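Local coordinates for oligogalacturonate-specific porin KdgM (Dickeya dadantii, PDB 4FQE), which forms a monomeric outer-membrane beta-barrel pore specific for oligogalacturonides and is required for full virulence of the bacterium, at residues D4-M9 with K18-I23; S35-A40 with N58-V63. All coordinates share one frame; numbering follows the deposited sequence. Where two conformers were deposited one is given.

Overall arrangement
From the N terminus, strand 2-9 leads into a partly unmodelled loop, and interaction 1 (4-9 with 18-23) closes that loop as the first beta hairpin. The chain then turns from strand 18-26 into 31-40. A longer loop, mostly unmodelled, follows before strand 57-69 comes back antiparallel in interaction 2 (35-40 with 58-63). The two contacts lie in series, neither nesting nor crossing, their centres about 9 Å apart. Strands 18-26 and 31-40 are neighbours, so the four segments form one continuous patch of the twelve-stranded barrel; a salt bridge from Arg20 to Glu36 joins the contacts on its inner face. Strand 2-9 also pairs with strand 205-215, which closes the barrel.

Interaction 1: residues D4-M9 with K18-I23; sequences DYRHEM and KDRLLI. With C8E ((hydroxyethyloxy)tri(ethyloxy)octane), chain G.
The first beta hairpin of the porin barrel carries this contact, Asp4, Arg6 and Glu8 paired against Leu22, Arg20 and Lys18 through backbone hydrogen bonds. These six side chains line the inner face. Arg20 grips Asp4 side-on: NE and NH2 both donate to Asp4 OD1 at 3.2 Å, from above the same face of the carboxylate, OD1 lying in the guanidinium plane. Arg20 CG stands between backbone N and carbonyl carbon (chi1 74°) and the chain bends at chi2. Tyr189 OH also hydrogen-bonds OD1, and Arg20 NH1 forms a salt bridge with Glu36. Leu22 CD2 sits over one face of the Arg20 guanidinium, offset toward the rim. On the opposite face the Arg6 guanidinium lies flat, centres 4.0 Å apart and planes 28° apart. Lys18 runs alongside Glu8, CD 3.4 Å from Glu8 OE1, while Glu8 OE2 forms a salt bridge with Arg209.

Tyr5, His7, Asp19 and Leu21 occupy the outer face. Asp19 OD1 takes two donors, Tyr5 OH, very short at 2.5 Å, and His7 ND1 at 2.7 Å, the latter nearly straight (165°) and in the imidazole plane. Tyr5 CB also meets Leu21 CD1 at 3.9 Å, next to a bound detergent tail. Two arginines this close would be expected to repel; Asp4 and Glu36, bonded to Arg20, probably offset that. Basic groups on the pore wall are consistent with a channel for acidic oligogalacturonides.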
ATOM      1  N   ASP A   4      -8.345   6.896   4.542  1.00 20.87           N
ATOM      2  CA  ASP A   4      -8.612   5.561   4.083  1.00 21.04           C
ATOM      3  C   ASP A   4      -8.838   4.723   5.329  1.00 21.06           C
ATOM      4  O   ASP A   4      -7.935   4.532   6.131  1.00 20.92           O
ATOM      5  CB  ASP A   4      -7.429   5.047   3.238  1.00 21.11           C
ATOM      6  CG  ASP A   4      -7.690   3.681   2.610  1.00 21.16           C
ATOM      7  OD1 ASP A   4      -8.020   2.717   3.310  1.00 20.69           O
ATOM      8  OD2 ASP A   4      -7.439   3.566   1.396  1.00 22.31           O
ATOM      9  N   TYR A   5     -10.052   4.211   5.459  1.00 21.02           N
ATOM     10  CA  TYR A   5     -10.363   3.229   6.461  1.00 21.57           C
ATOM     11  C   TYR A   5     -10.441   1.826   5.865  1.00 20.90           C
ATOM     12  O   TYR A   5     -10.991   1.639   4.783  1.00 20.50           O
ATOM     13  CB  TYR A   5     -11.729   3.521   7.100  1.00 23.03           C
ATOM     14  CG  TYR A   5     -12.198   2.329   7.919  1.00 23.80           C
ATOM     15  CD1 TYR A   5     -11.598   2.031   9.146  1.00 24.80           C
ATOM     16  CD2 TYR A   5     -13.169   1.464   7.437  1.00 24.61           C
ATOM     17  CE1 TYR A   5     -12.007   0.925   9.882  1.00 25.13           C
ATOM     18  CE2 TYR A   5     -13.581   0.350   8.161  1.00 24.98           C
ATOM     19  CZ  TYR A   5     -12.989   0.094   9.383  1.00 25.52           C
ATOM     20  OH  TYR A   5     -13.406  -1.004  10.094  1.00 26.34           O
ATOM     21  N   ARG A   6      -9.885   0.849   6.571  1.00 20.70           N
ATOM     22  CA  ARG A   6      -9.834  -0.523   6.066  1.00 20.62           C
ATOM     23  C   ARG A   6     -10.006  -1.512   7.223  1.00 20.87           C
ATOM     24  O   ARG A   6      -9.426  -1.327   8.296  1.00 21.17           O
ATOM     25  CB  ARG A   6      -8.504  -0.792   5.319  1.00 20.41           C
ATOM     26  CG  ARG A   6      -8.465  -2.117   4.578  1.00 20.56           C
ATOM     27  CD  ARG A   6      -7.157  -2.319   3.806  1.00 20.69           C
ATOM     28  NE  ARG A   6      -6.063  -2.661   4.720  1.00 21.51           N
ATOM     29  CZ  ARG A   6      -4.772  -2.693   4.400  1.00 21.88           C
ATOM     30  NH1 ARG A   6      -4.363  -2.404   3.172  1.00 21.53           N
ATOM     31  NH2 ARG A   6      -3.879  -3.032   5.341  1.00 22.35           N
ATOM     32  N   HIS A   7     -10.800  -2.547   6.990  1.00 20.86           N
ATOM     33  CA  HIS A   7     -10.985  -3.675   7.912  1.00 21.40           C
ATOM     34  C   HIS A   7     -10.469  -4.920   7.260  1.00 21.83           C
ATOM     35  O   HIS A   7     -10.735  -5.176   6.066  1.00 21.06           O
ATOM     36  CB  HIS A   7     -12.461  -3.828   8.267  1.00 21.67           C
ATOM     37  CG  HIS A   7     -12.741  -4.898   9.307  1.00 22.30           C
ATOM     38  ND1 HIS A   7     -12.635  -4.668  10.621  1.00 22.84           N
ATOM     39  CD2 HIS A   7     -13.137  -6.225   9.174  1.00 22.65           C
ATOM     40  CE1 HIS A   7     -12.930  -5.770  11.313  1.00 23.64           C
ATOM     41  NE2 HIS A   7     -13.257  -6.732  10.433  1.00 23.81           N
ATOM     42  N   GLU A   8      -9.725  -5.719   8.016  1.00 22.95           N
ATOM     43  CA  GLU A   8      -9.092  -6.939   7.482  1.00 23.88           C
ATOM     44  C   GLU A   8      -9.440  -8.103   8.387  1.00 25.51           C
ATOM     45  O   GLU A   8      -9.421  -7.969   9.605  1.00 25.29           O
ATOM     46  CB  GLU A   8      -7.555  -6.791   7.479  1.00 23.82           C
ATOM     47  CG  GLU A   8      -6.748  -8.024   7.057  1.00 24.28           C
ATOM     48  CD  GLU A   8      -5.216  -7.766   6.988  1.00 24.69           C
ATOM     49  OE1 GLU A   8      -4.435  -8.600   7.502  1.00 26.48           O
ATOM     50  OE2 GLU A   8      -4.769  -6.737   6.447  1.00 23.45           O
ATOM     51  N   MET A   9      -9.676  -9.268   7.794  1.00 27.13           N
ATOM     52  CA  MET A   9      -9.873 -10.517   8.538  0.50 28.73           C
ATOM     53  C   MET A   9      -9.247 -11.636   7.745  1.00 30.63           C
ATOM     54  O   MET A   9      -9.054 -11.490   6.554  1.00 29.60           O
ATOM     55  CB  MET A   9     -11.344 -10.841   8.673  0.50 28.61           C
ATOM     56  CG  MET A   9     -12.125  -9.847   9.488  0.50 28.46           C
ATOM     57  SD  MET A   9     -13.695 -10.558  10.000  0.50 28.61           S
ATOM     58  CE  MET A   9     -14.212  -9.292  11.163  0.50 28.80           C
ATOM     59  N   LYS A  18      -8.213  -6.826  12.000  1.00 30.15           N
ATOM     60  CA  LYS A  18      -7.381  -5.626  12.034  1.00 29.09           C
ATOM     61  C   LYS A  18      -8.166  -4.464  11.455  1.00 27.55           C
ATOM     62  O   LYS A  18      -8.956  -4.639  10.496  1.00 27.44           O
ATOM     63  CB  LYS A  18      -6.089  -5.813  11.224  1.00 29.53           C
ATOM     64  CG  LYS A  18      -5.232  -7.027  11.584  1.00 30.81           C
ATOM     65  CD  LYS A  18      -4.060  -7.145  10.601  1.00 31.29           C
ATOM     66  CE  LYS A  18      -3.140  -8.341  10.855  1.00 32.30           C
ATOM     67  NZ  LYS A  18      -1.729  -7.993  10.467  1.00 33.22           N
ATOM     68  N   ASP A  19      -7.959  -3.277  12.012  1.00 26.23           N
ATOM     69  CA  ASP A  19      -8.477  -2.053  11.431  1.00 25.25           C
ATOM     70  C   ASP A  19      -7.377  -1.011  11.289  1.00 24.21           C
ATOM     71  O   ASP A  19      -6.374  -1.016  12.034  1.00 24.21           O
ATOM     72  CB  ASP A  19      -9.604  -1.477  12.286  1.00 26.17           C
ATOM     73  CG  ASP A  19     -10.846  -2.349  12.286  1.00 27.03           C
ATOM     74  OD1 ASP A  19     -11.671  -2.268  11.364  1.00 28.15           O
ATOM     75  OD2 ASP A  19     -11.028  -3.129  13.233  1.00 29.04           O
ATOM     76  N   ARG A  20      -7.570  -0.104  10.348  1.00 22.95           N
ATOM     77  CA  ARG A  20      -6.606   0.984  10.165  1.00 22.15           C
ATOM     78  C   ARG A  20      -7.254   2.273   9.697  1.00 21.84           C
ATOM     79  O   ARG A  20      -8.292   2.266   9.036  1.00 21.98           O
ATOM     80  CB  ARG A  20      -5.497   0.565   9.180  1.00 21.69           C
ATOM     81  CG  ARG A  20      -5.906   0.507   7.706  1.00 20.95           C
ATOM     82  CD  ARG A  20      -5.781   1.851   6.986  1.00 20.65           C
ATOM     83  NE  ARG A  20      -5.890   1.740   5.520  1.00 19.93           N
ATOM     84  CZ  ARG A  20      -4.966   1.253   4.704  1.00 19.87           C
ATOM     85  NH1 ARG A  20      -3.794   0.819   5.156  1.00 19.98           N
ATOM     86  NH2 ARG A  20      -5.227   1.191   3.398  1.00 19.64           N
ATOM     87  N   LEU A  21      -6.609   3.399   9.985  1.00 21.46           N
ATOM     88  CA  LEU A  21      -6.990   4.642   9.381  1.00 21.38           C
ATOM     89  C   LEU A  21      -5.722   5.317   8.873  1.00 20.75           C
ATOM     90  O   LEU A  21      -4.855   5.592   9.672  1.00 20.57           O
ATOM     91  CB  LEU A  21      -7.634   5.556  10.406  1.00 22.74           C
ATOM     92  CG  LEU A  21      -8.449   6.675   9.765  1.00 23.54           C
ATOM     93  CD1 LEU A  21      -9.749   6.005   9.337  1.00 24.29           C
ATOM     94  CD2 LEU A  21      -8.702   7.868  10.712  1.00 25.27           C
ATOM     95  N   LEU A  22      -5.687   5.599   7.580  1.00 20.09           N
ATOM     96  CA  LEU A  22      -4.479   6.081   6.866  1.00 20.16           C
ATOM     97  C   LEU A  22      -4.837   7.378   6.192  1.00 20.33           C
ATOM     98  O   LEU A  22      -5.736   7.422   5.348  1.00 20.38           O
ATOM     99  CB  LEU A  22      -4.003   5.052   5.834  1.00 19.94           C
ATOM    100  CG  LEU A  22      -2.998   5.482   4.734  1.00 19.82           C
ATOM    101  CD1 LEU A  22      -1.662   5.890   5.335  1.00 20.08           C
ATOM    102  CD2 LEU A  22      -2.838   4.338   3.721  1.00 19.79           C
ATOM    103  N   ILE A  23      -4.131   8.441   6.585  1.00 20.71           N
ATOM    104  CA  ILE A  23      -4.336   9.750   6.039  1.00 21.14           C
ATOM    105  C   ILE A  23      -3.101  10.129   5.244  1.00 20.75           C
ATOM    106  O   ILE A  23      -1.993  10.001   5.749  1.00 20.41           O
ATOM    107  CB  ILE A  23      -4.504  10.773   7.198  1.00 22.13           C
ATOM    108  CG1 ILE A  23      -5.533  10.278   8.213  1.00 23.00           C
ATOM    109  CG2 ILE A  23      -4.916  12.128   6.650  1.00 22.57           C
ATOM    110  CD1 ILE A  23      -5.394  11.050   9.545  1.00 24.32           C
TER
HETATM  111  C1  C8E G 306     -12.032   7.594   8.541  1.00 55.80           C
HETATM  112  C2  C8E G 306     -13.184   6.956   7.798  1.00 57.57           C
HETATM  113  C3  C8E G 306     -12.998   6.980   6.279  1.00 56.63           C
HETATM  114  C4  C8E G 306     -12.906   8.399   5.725  1.00 57.26           C
HETATM  115  C5  C8E G 306     -14.192   9.208   5.906  1.00 59.59           C
HETATM  116  C6  C8E G 306     -14.016  10.440   6.798  1.00 59.31           C
HETATM  117  C7  C8E G 306     -14.082  11.731   5.990  1.00 59.74           C
HETATM  118  C8  C8E G 306     -14.465  12.933   6.857  1.00 59.05           C
HETATM  119  O9  C8E G 306     -15.088  13.962   6.088  1.00 59.68           O
HETATM  120  C10 C8E G 306     -16.454  13.641   5.830  1.00 59.24           C
HETATM  121  C11 C8E G 306     -17.201  14.693   5.052  1.00 58.64           C
HETATM  122  O12 C8E G 306     -18.248  14.059   4.301  1.00 61.87           O
HETATM  123  C13 C8E G 306     -19.193  13.266   5.064  1.00 58.10           C
HETATM  124  C14 C8E G 306     -20.451  14.049   5.399  1.00 58.16           C
HETATM  125  O15 C8E G 306     -21.287  13.225   6.241  1.00 58.33           O
HETATM  126  C16 C8E G 306     -20.905  13.191   7.616  1.00 55.17           C
HETATM  127  C17 C8E G 306     -20.701  11.801   8.160  1.00 57.36           C
HETATM  128  O18 C8E G 306     -19.903  11.903   9.344  1.00 58.56           O
HETATM  129  C19 C8E G 306     -18.968  10.852   9.529  1.00 57.59           C
HETATM  130  C20 C8E G 306     -17.557  11.393   9.408  1.00 59.72           C
HETATM  131  O21 C8E G 306     -16.699  10.632  10.268  1.00 62.22           O

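Interaction 2: residues S35-A40 with N58-V63; sequences SEVKWA and NGTEVV. With C8E ((hydroxyethyloxy)tri(ethyloxy)octane), chain F; OCT (N-octane), chain B.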
ATOM      1  N   SER A  35       0.171   9.312   7.491  1.00 20.37           N
ATOM      2  CA  SER A  35       0.223   8.876   8.882  1.00 21.22           C
ATOM      3  C   SER A  35      -0.885   7.810   9.027  1.00 21.49           C
ATOM      4  O   SER A  35      -1.951   7.971   8.470  1.00 21.01           O
ATOM      5  CB  SER A  35      -0.010  10.092   9.806  1.00 22.69           C
ATOM      6  OG  SER A  35       0.151   9.758  11.175  1.00 23.54           O
ATOM      7  N   GLU A  36      -0.591   6.704   9.691  1.00 21.87           N
ATOM      8  CA  GLU A  36      -1.550   5.613   9.792  1.00 22.34           C
ATOM      9  C   GLU A  36      -1.621   5.166  11.243  1.00 23.06           C
ATOM     10  O   GLU A  36      -0.587   5.038  11.892  1.00 23.41           O
ATOM     11  CB  GLU A  36      -1.155   4.440   8.906  1.00 22.25           C
ATOM     12  CG  GLU A  36      -2.162   3.313   8.917  1.00 23.10           C
ATOM     13  CD  GLU A  36      -1.883   2.233   7.880  1.00 23.21           C
ATOM     14  OE1 GLU A  36      -0.806   2.253   7.213  1.00 22.79           O
ATOM     15  OE2 GLU A  36      -2.761   1.326   7.739  1.00 23.16           O
ATOM     16  N   VAL A  37      -2.836   4.947  11.736  1.00 23.26           N
ATOM     17  CA  VAL A  37      -3.039   4.341  13.034  1.00 24.26           C
ATOM     18  C   VAL A  37      -3.702   2.991  12.795  1.00 24.53           C
ATOM     19  O   VAL A  37      -4.543   2.866  11.901  1.00 23.61           O
ATOM     20  CB  VAL A  37      -3.859   5.252  13.972  1.00 25.17           C
ATOM     21  CG1 VAL A  37      -3.104   6.549  14.182  1.00 25.83           C
ATOM     22  CG2 VAL A  37      -5.276   5.508  13.463  1.00 25.58           C
ATOM     23  N   LYS A  38      -3.257   1.984  13.541  1.00 25.35           N
ATOM     24  CA  LYS A  38      -3.661   0.606  13.323  1.00 26.36           C
ATOM     25  C   LYS A  38      -4.027   0.020  14.658  1.00 27.90           C
ATOM     26  O   LYS A  38      -3.362   0.303  15.643  1.00 27.54           O
ATOM     27  CB  LYS A  38      -2.499  -0.209  12.715  1.00 26.68           C
ATOM     28  CG  LYS A  38      -1.805   0.429  11.524  1.00 26.13           C
ATOM     29  CD  LYS A  38      -0.579  -0.383  11.066  1.00 26.40           C
ATOM     30  CE  LYS A  38       0.077   0.243   9.861  1.00 25.99           C
ATOM     31  NZ  LYS A  38       1.351  -0.415   9.445  1.00 26.46           N
ATOM     32  N   TRP A  39      -5.098  -0.771  14.682  1.00 28.59           N
ATOM     33  CA  TRP A  39      -5.459  -1.559  15.843  1.00 30.49           C
ATOM     34  C   TRP A  39      -6.016  -2.916  15.459  1.00 31.55           C
ATOM     35  O   TRP A  39      -6.660  -3.061  14.403  1.00 31.63           O
ATOM     36  CB  TRP A  39      -6.421  -0.771  16.722  1.00 31.28           C
ATOM     37  CG  TRP A  39      -7.770  -0.406  16.138  1.00 31.17           C
ATOM     38  CD1 TRP A  39      -9.011  -0.968  16.451  1.00 32.01           C
ATOM     39  CD2 TRP A  39      -8.078   0.677  15.190  1.00 30.46           C
ATOM     40  NE1 TRP A  39     -10.022  -0.353  15.755  1.00 31.61           N
ATOM     41  CE2 TRP A  39      -9.535   0.647  14.988  1.00 30.27           C
ATOM     42  CE3 TRP A  39      -7.329   1.616  14.505  1.00 29.55           C
ATOM     43  CZ2 TRP A  39     -10.178   1.520  14.123  1.00 29.68           C
ATOM     44  CZ3 TRP A  39      -7.992   2.499  13.644  1.00 29.35           C
ATOM     45  CH2 TRP A  39      -9.381   2.439  13.446  1.00 29.46           C
ATOM     46  N   ALA A  40      -5.745  -3.924  16.287  1.00 32.86           N
ATOM     47  CA  ALA A  40      -5.993  -5.319  15.949  1.00 34.50           C
ATOM     48  C   ALA A  40      -6.300  -6.113  17.198  1.00 38.27           C
ATOM     49  O   ALA A  40      -5.770  -5.818  18.285  1.00 38.45           O
ATOM     50  CB  ALA A  40      -4.805  -5.927  15.221  1.00 34.29           C
ATOM     51  N   ASN A  58      -1.786  -2.298  18.842  1.00 38.51           N
ATOM     52  CA  ASN A  58      -1.975  -1.042  18.172  1.00 36.89           C
ATOM     53  C   ASN A  58      -0.648  -0.554  17.670  1.00 35.38           C
ATOM     54  O   ASN A  58       0.406  -1.027  18.109  1.00 35.71           O
ATOM     55  CB  ASN A  58      -2.605  -0.002  19.103  1.00 38.75           C
ATOM     56  CG  ASN A  58      -1.620   0.540  20.114  1.00 39.89           C
ATOM     57  OD1 ASN A  58      -0.729   1.324  19.768  1.00 43.73           O
ATOM     58  ND2 ASN A  58      -1.753   0.114  21.359  1.00 42.57           N
ATOM     59  N   GLY A  59      -0.712   0.408  16.776  1.00 33.33           N
ATOM     60  CA  GLY A  59       0.493   0.926  16.142  1.00 32.54           C
ATOM     61  C   GLY A  59       0.237   2.162  15.322  1.00 31.31           C
ATOM     62  O   GLY A  59      -0.908   2.509  15.053  1.00 29.38           O
ATOM     63  N   THR A  60       1.325   2.840  14.929  1.00 30.47           N
ATOM     64  CA  THR A  60       1.207   3.985  14.053  1.00 30.23           C
ATOM     65  C   THR A  60       2.374   3.992  13.098  1.00 28.71           C
ATOM     66  O   THR A  60       3.504   3.691  13.516  1.00 28.95           O
ATOM     67  CB  THR A  60       1.187   5.314  14.800  1.00 32.32           C
ATOM     68  OG1 THR A  60       1.617   5.096  16.140  1.00 38.39           O
ATOM     69  CG2 THR A  60      -0.213   5.912  14.851  1.00 34.85           C
ATOM     70  N   GLU A  61       2.116   4.384  11.862  1.00 26.35           N
ATOM     71  CA  GLU A  61       3.203   4.513  10.874  1.00 25.17           C
ATOM     72  C   GLU A  61       3.170   5.862  10.182  1.00 23.80           C
ATOM     73  O   GLU A  61       2.119   6.382   9.860  1.00 23.39           O
ATOM     74  CB  GLU A  61       3.165   3.376   9.863  1.00 25.51           C
ATOM     75  CG  GLU A  61       4.326   3.376   8.861  1.00 25.80           C
ATOM     76  CD  GLU A  61       4.305   2.172   7.942  1.00 26.87           C
ATOM     77  OE1 GLU A  61       3.237   1.868   7.396  1.00 27.06           O
ATOM     78  OE2 GLU A  61       5.356   1.504   7.765  1.00 28.38           O
ATOM     79  N   VAL A  62       4.351   6.444   9.972  1.00 22.99           N
ATOM     80  CA  VAL A  62       4.456   7.659   9.187  0.50 22.48           C
ATOM     81  C   VAL A  62       5.411   7.399   8.045  1.00 21.87           C
ATOM     82  O   VAL A  62       6.392   6.672   8.197  1.00 22.11           O
ATOM     83  CB  VAL A  62       4.934   8.875  10.022  0.50 23.05           C
ATOM     84  CG1 VAL A  62       6.293   8.597  10.649  0.50 23.26           C
ATOM     85  CG2 VAL A  62       4.978  10.124   9.144  0.50 22.79           C
ATOM     86  N   VAL A  63       5.100   7.976   6.890  1.00 21.35           N
ATOM     87  CA  VAL A  63       5.887   7.784   5.664  1.00 20.91           C
ATOM     88  C   VAL A  63       6.074   9.164   5.061  1.00 21.16           C
ATOM     89  O   VAL A  63       5.113   9.920   4.926  1.00 21.66           O
ATOM     90  CB  VAL A  63       5.163   6.888   4.614  1.00 20.49           C
ATOM     91  CG1 VAL A  63       6.037   6.607   3.366  1.00 20.26           C
ATOM     92  CG2 VAL A  63       4.683   5.576   5.235  1.00 20.54           C
TER
HETATM   93  C1  C8E F 305      10.467  13.889   6.537  1.00 59.68           C
HETATM   94  C2  C8E F 305      11.068  12.867   7.484  1.00 60.97           C
HETATM   95  C3  C8E F 305      10.059  11.928   8.172  1.00 63.34           C
HETATM   96  C4  C8E F 305       8.753  12.598   8.569  1.00 65.93           C
HETATM   97  C5  C8E F 305       8.205  12.092   9.901  1.00 68.70           C
HETATM   98  C6  C8E F 305       7.106  13.035  10.395  1.00 72.00           C
HETATM   99  C7  C8E F 305       6.522  12.631  11.759  1.00 74.75           C
HETATM  100  C8  C8E F 305       7.158  13.389  12.931  1.00 75.03           C
HETATM  101  O9  C8E F 305       6.318  13.349  14.089  1.00 77.25           O
HETATM  102  C10 C8E F 305       6.967  13.036  15.329  1.00 76.64           C
HETATM  103  C11 C8E F 305       6.098  13.519  16.487  1.00 77.68           C
HETATM  104  O12 C8E F 305       5.507  12.416  17.188  1.00 80.91           O
HETATM  105  C13 C8E F 305       4.090  12.535  17.395  1.00 79.00           C
HETATM  106  C14 C8E F 305       3.587  11.549  18.456  1.00 80.36           C
HETATM  107  O15 C8E F 305       4.412  10.369  18.514  1.00 81.05           O
HETATM  108  C16 C8E F 305       3.718   9.125  18.360  1.00 80.41           C
HETATM  109  C17 C8E F 305       4.655   8.067  17.772  1.00 78.00           C
HETATM  110  O18 C8E F 305       4.809   8.295  16.364  1.00 74.37           O
HETATM  111  C19 C8E F 305       4.560   7.170  15.514  1.00 72.47           C
HETATM  112  C20 C8E F 305       5.738   6.925  14.571  1.00 69.15           C
HETATM  113  O21 C8E F 305       6.919   7.585  15.040  1.00 70.53           O
HETATM  114  C1  OCT B 301       2.787  13.445  10.999  1.00 60.97           C
HETATM  115  C2  OCT B 301       2.447  13.255   9.528  1.00 61.68           C
HETATM  116  C3  OCT B 301       0.986  13.623   9.250  1.00 61.40           C
HETATM  117  C4  OCT B 301       0.517  13.280   7.829  1.00 60.84           C
HETATM  118  C5  OCT B 301      -0.779  13.996   7.454  1.00 58.44           C
HETATM  119  C6  OCT B 301      -1.054  13.934   5.948  1.00 57.03           C
HETATM  120  C7  OCT B 301      -1.604  15.253   5.426  1.00 56.36           C
HETATM  121  C8  OCT B 301      -0.487  16.249   5.220  1.00 58.30           C
HETATM  122  O   HOH W   1       1.234   3.692   6.535  1.00 33.28           O
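Glu61 OE1 is met by two groups: a water donates to it at 2.8 Å, and Lys38 NZ makes a long salt bridge at 3.6 Å. The same water also donates to Glu36 OE1, at 2.6 Å. It therefore bridges two carboxylates that sit on directly paired residues, with their OE1 atoms 4.1 Å apart and their planes turned 40° from each other. Two like charges this close would be expected to repel; the bridging water and the ammonium probably ease that, as do the second partners, Arg92 on Glu61 OE2 and Arg20 on Glu36 OE2. Lys38 NZ is shared too, forming a salt bridge with Glu83. Lys38 CG stands anti to its carbonyl carbon (chi1 -49°), and from there the chain runs fully extended, carrying NZ across to Glu61. Opposite Lys38 the partner is Gly59, which has no side chain.

The backbones are zipped by hydrogen bonds at two pairs, Glu36 with Glu61 and Lys38 with Gly59; the shortest runs from Glu36 N to Glu61 O, 2.7 Å. Ser35, Val37 and Trp39 turn to the other face of the sheet, paired with Val62, Thr60 and Asn58, though the Trp39 and Asn58 side chains lead away from the pairing. There Ser35 CB touches C3 of a bound n-octane at 3.7 Å, and Val62 CG2 lies 3.8 Å from C6 of a detergent chain. This is consistent with a lipid-facing surface.

Both strands are consecutive members of the closed antiparallel barrel, each with a neighbour on both sides. Segment 35-40 hydrogen-bonds along its other edge to strand 18-26, where Val37 packs on Leu21 and Glu36 on Leu22. Segment 58-63 adjoins strand 74-85, whose Ser81 and Glu83 touch the Glu61 side chain.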